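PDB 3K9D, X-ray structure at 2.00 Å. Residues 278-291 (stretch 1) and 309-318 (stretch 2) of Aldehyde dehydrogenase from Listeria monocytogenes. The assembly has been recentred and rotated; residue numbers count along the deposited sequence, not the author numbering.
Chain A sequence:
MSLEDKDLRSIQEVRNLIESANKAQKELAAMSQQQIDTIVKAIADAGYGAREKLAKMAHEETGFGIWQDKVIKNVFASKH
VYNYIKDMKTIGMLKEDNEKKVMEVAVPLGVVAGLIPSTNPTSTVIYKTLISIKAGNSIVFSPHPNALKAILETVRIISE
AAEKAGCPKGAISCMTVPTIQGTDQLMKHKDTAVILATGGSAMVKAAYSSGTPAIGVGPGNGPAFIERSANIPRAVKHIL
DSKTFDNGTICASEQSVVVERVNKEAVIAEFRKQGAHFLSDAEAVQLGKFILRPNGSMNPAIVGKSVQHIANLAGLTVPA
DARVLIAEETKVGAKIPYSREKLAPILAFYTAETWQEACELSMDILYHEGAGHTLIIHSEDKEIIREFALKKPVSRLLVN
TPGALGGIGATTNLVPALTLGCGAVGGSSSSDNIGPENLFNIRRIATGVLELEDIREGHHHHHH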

# COMPACT_ATOMS: atom_id res chain seq x y z
N PHE A 278 7.56 42.17 -4.38
CA PHE A 278 6.12 42.13 -4.41
C PHE A 278 5.63 42.76 -5.71
O PHE A 278 6.02 43.88 -6.07
CB PHE A 278 5.54 42.85 -3.19
CG PHE A 278 5.67 42.07 -1.92
CD1 PHE A 278 4.61 41.28 -1.48
CD2 PHE A 278 6.83 42.11 -1.16
CE1 PHE A 278 4.72 40.54 -0.30
CE2 PHE A 278 6.95 41.38 0.01
CZ PHE A 278 5.89 40.60 0.44
N LEU A 279 4.81 42.00 -6.42
CA LEU A 279 4.26 42.41 -7.69
C LEU A 279 3.12 43.36 -7.43
O LEU A 279 2.45 43.25 -6.40
CB LEU A 279 3.78 41.19 -8.47
CG LEU A 279 4.89 40.23 -8.90
CD1 LEU A 279 4.31 39.12 -9.72
CD2 LEU A 279 5.94 40.99 -9.70
N SER A 280 2.89 44.28 -8.37
CA SER A 280 1.74 45.16 -8.32
C SER A 280 0.55 44.36 -8.81
O SER A 280 0.72 43.28 -9.36
CB SER A 280 1.98 46.38 -9.21
OG SER A 280 1.65 46.09 -10.55
N ASP A 281 -0.66 44.89 -8.62
CA ASP A 281 -1.88 44.24 -9.13
C ASP A 281 -1.76 43.89 -10.62
O ASP A 281 -1.98 42.74 -11.00
CB ASP A 281 -3.12 45.11 -8.87
CG ASP A 281 -4.38 44.55 -9.51
OD1 ASP A 281 -4.86 43.48 -9.08
OD2 ASP A 281 -4.88 45.18 -10.47
N ALA A 282 -1.36 44.87 -11.43
CA ALA A 282 -1.24 44.68 -12.88
C ALA A 282 -0.15 43.65 -13.25
O ALA A 282 -0.37 42.82 -14.14
CB ALA A 282 -0.99 46.01 -13.59
N GLU A 283 0.99 43.70 -12.57
CA GLU A 283 2.06 42.73 -12.79
C GLU A 283 1.65 41.32 -12.37
O GLU A 283 2.00 40.35 -13.04
CB GLU A 283 3.31 43.11 -12.00
CG GLU A 283 3.94 44.42 -12.44
CD GLU A 283 5.11 44.80 -11.58
OE1 GLU A 283 5.01 44.70 -10.34
OE2 GLU A 283 6.14 45.20 -12.15
N ALA A 284 0.92 41.22 -11.25
CA ALA A 284 0.39 39.95 -10.76
C ALA A 284 -0.61 39.36 -11.75
O ALA A 284 -0.61 38.16 -11.98
CB ALA A 284 -0.25 40.13 -9.40
N VAL A 285 -1.46 40.21 -12.32
CA VAL A 285 -2.41 39.79 -13.36
C VAL A 285 -1.69 39.35 -14.64
O VAL A 285 -2.06 38.34 -15.25
CB VAL A 285 -3.43 40.90 -13.68
CG1 VAL A 285 -4.21 40.60 -14.96
CG2 VAL A 285 -4.40 41.07 -12.53
N GLN A 286 -0.65 40.09 -15.03
CA GLN A 286 0.14 39.77 -16.22
C GLN A 286 0.82 38.42 -16.10
O GLN A 286 0.75 37.62 -17.02
CB GLN A 286 1.18 40.86 -16.50
CG GLN A 286 1.77 40.79 -17.90
CD GLN A 286 2.46 42.08 -18.32
OE1 GLN A 286 3.14 42.14 -19.35
NE2 GLN A 286 2.29 43.13 -17.51
N LEU A 287 1.48 38.18 -14.96
CA LEU A 287 2.15 36.91 -14.71
C LEU A 287 1.14 35.77 -14.58
O LEU A 287 1.40 34.65 -15.03
CB LEU A 287 3.05 37.02 -13.46
CG LEU A 287 3.87 35.80 -13.03
CD1 LEU A 287 4.85 35.37 -14.10
CD2 LEU A 287 4.56 36.00 -11.70
N GLY A 288 -0.02 36.05 -13.99
CA GLY A 288 -1.10 35.06 -13.88
C GLY A 288 -1.63 34.56 -15.22
O GLY A 288 -1.87 33.36 -15.39
N LYS A 289 -1.81 35.48 -16.17
CA LYS A 289 -2.18 35.13 -17.55
C LYS A 289 -1.13 34.26 -18.23
O LYS A 289 -1.46 33.29 -18.91
CB LYS A 289 -2.44 36.40 -18.37
CG LYS A 289 -3.71 37.17 -17.96
CD LYS A 289 -3.91 38.41 -18.81
CE LYS A 289 -5.16 39.15 -18.41
NZ LYS A 289 -5.20 40.54 -18.95
N PHE A 290 0.15 34.57 -18.00
CA PHE A 290 1.25 33.75 -18.55
C PHE A 290 1.39 32.34 -17.93
O PHE A 290 1.61 31.36 -18.65
CB PHE A 290 2.59 34.51 -18.44
CG PHE A 290 3.74 33.75 -19.01
CD1 PHE A 290 3.93 33.68 -20.39
CD2 PHE A 290 4.63 33.08 -18.17
CE1 PHE A 290 5.00 32.94 -20.94
CE2 PHE A 290 5.70 32.35 -18.70
CZ PHE A 290 5.88 32.28 -20.09
N ILE A 291 1.29 32.27 -16.60
CA ILE A 291 1.39 31.03 -15.83
C ILE A 291 0.27 30.01 -16.17
O ILE A 291 0.54 28.81 -16.33
CB ILE A 291 1.36 31.32 -14.30
CG1 ILE A 291 2.68 31.90 -13.79
CG2 ILE A 291 1.10 30.06 -13.50
CD1 ILE A 291 2.61 32.27 -12.30
N HIS A 309 14.52 35.23 -15.60
CA HIS A 309 14.08 34.45 -16.76
C HIS A 309 12.55 34.50 -16.94
O HIS A 309 12.05 34.76 -18.04
CB HIS A 309 14.55 33.00 -16.62
CG HIS A 309 14.22 32.13 -17.79
ND1 HIS A 309 15.12 31.89 -18.81
CD2 HIS A 309 13.11 31.41 -18.09
CE1 HIS A 309 14.57 31.08 -19.70
NE2 HIS A 309 13.35 30.78 -19.28
N ILE A 310 11.85 34.25 -15.83
CA ILE A 310 10.38 34.28 -15.75
C ILE A 310 9.84 35.68 -16.02
O ILE A 310 8.86 35.85 -16.76
CB ILE A 310 9.89 33.78 -14.37
CG1 ILE A 310 10.23 32.30 -14.17
CG2 ILE A 310 8.38 34.01 -14.19
CD1 ILE A 310 10.26 31.87 -12.71
N ALA A 311 10.50 36.68 -15.44
CA ALA A 311 10.13 38.07 -15.62
C ALA A 311 10.20 38.45 -17.09
O ALA A 311 9.28 39.08 -17.59
CB ALA A 311 11.01 38.98 -14.77
N ASN A 312 11.27 38.03 -17.77
CA ASN A 312 11.43 38.25 -19.20
C ASN A 312 10.34 37.56 -20.02
O ASN A 312 9.78 38.17 -20.93
CB ASN A 312 12.80 37.76 -19.68
CG ASN A 312 13.94 38.71 -19.28
OD1 ASN A 312 13.71 39.85 -18.87
ND2 ASN A 312 15.17 38.22 -19.41
N LEU A 313 10.05 36.30 -19.68
CA LEU A 313 9.00 35.52 -20.35
C LEU A 313 7.62 36.18 -20.24
O LEU A 313 6.85 36.22 -21.21
CB LEU A 313 8.96 34.09 -19.81
CG LEU A 313 10.04 33.11 -20.30
CD1 LEU A 313 9.98 31.82 -19.47
CD2 LEU A 313 9.87 32.80 -21.78
N ALA A 314 7.33 36.74 -19.07
CA ALA A 314 6.03 37.34 -18.78
C ALA A 314 5.99 38.82 -19.13
O ALA A 314 4.96 39.48 -18.96
CB ALA A 314 5.66 37.13 -17.32
N GLY A 315 7.13 39.35 -19.60
CA GLY A 315 7.24 40.75 -19.98
C GLY A 315 7.23 41.69 -18.79
O GLY A 315 6.81 42.84 -18.91
N LEU A 316 7.69 41.19 -17.64
CA LEU A 316 7.83 42.00 -16.44
C LEU A 316 9.24 42.56 -16.36
O LEU A 316 10.19 41.97 -16.89
CB LEU A 316 7.54 41.17 -15.18
CG LEU A 316 6.20 40.46 -14.92
CD1 LEU A 316 6.19 39.95 -13.49
CD2 LEU A 316 4.98 41.35 -15.16
N THR A 317 9.36 43.71 -15.69
CA THR A 317 10.64 44.33 -15.38
C THR A 317 10.77 44.33 -13.86
O THR A 317 9.99 44.98 -13.17
CB THR A 317 10.74 45.80 -15.91
OG1 THR A 317 10.64 45.80 -17.34
CG2 THR A 317 12.06 46.42 -15.51
N VAL A 318 11.77 43.62 -13.38
CA VAL A 318 11.91 43.23 -11.98
C VAL A 318 13.38 43.46 -11.61
O VAL A 318 14.24 43.13 -12.42
CB VAL A 318 11.52 41.71 -11.84
CG1 VAL A 318 12.12 41.07 -10.62
CG2 VAL A 318 10.00 41.52 -11.88
O HOH W 1 6.84 45.22 -14.96

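The contact between the two stretches is built on aliphatic packing around Leu316, Leu287 and Ala314, and buries 488 Å² in all. Leu316, just beyond the end of its helix, has its CA-to-CB bond sideways to the helix of stretch 1, but its m,t rotamer brings the branched end nearer. Its CD1 lies 3.9 Å from Leu279 CD2 and 4.3 Å from Leu287 CB, while Leu316 CD2 sits 3.8 Å from Glu283 O. One turn along, Leu287 CD1 reaches both Ile310 CG2 and Ala314 CB, each at 3.8 Å. The short side chain of Ala314 fits where the backbones come close, its CA 5.6 Å from Leu287 CA.

Further out, Phe290 points toward stretch 2; its CZ touches Leu313 CB at 3.6 Å, and Leu313 O lies over one face of the ring. Gly315 ends the helix in a Schellman motif, its positive phi well suited to glycine, with Leu316 N donating to Ala311 O at 2.6 Å.

At the polar edge, a water bridges the stretches, donating to Glu283 OE2 (2.9 Å) and accepting from Thr317 N (3.0 Å). The same carboxylate accepts from Ser280 N through Glu283 OE1 (2.9 Å), while Glu283 N donates to Ser280 OG (3.2 Å), capping the helix.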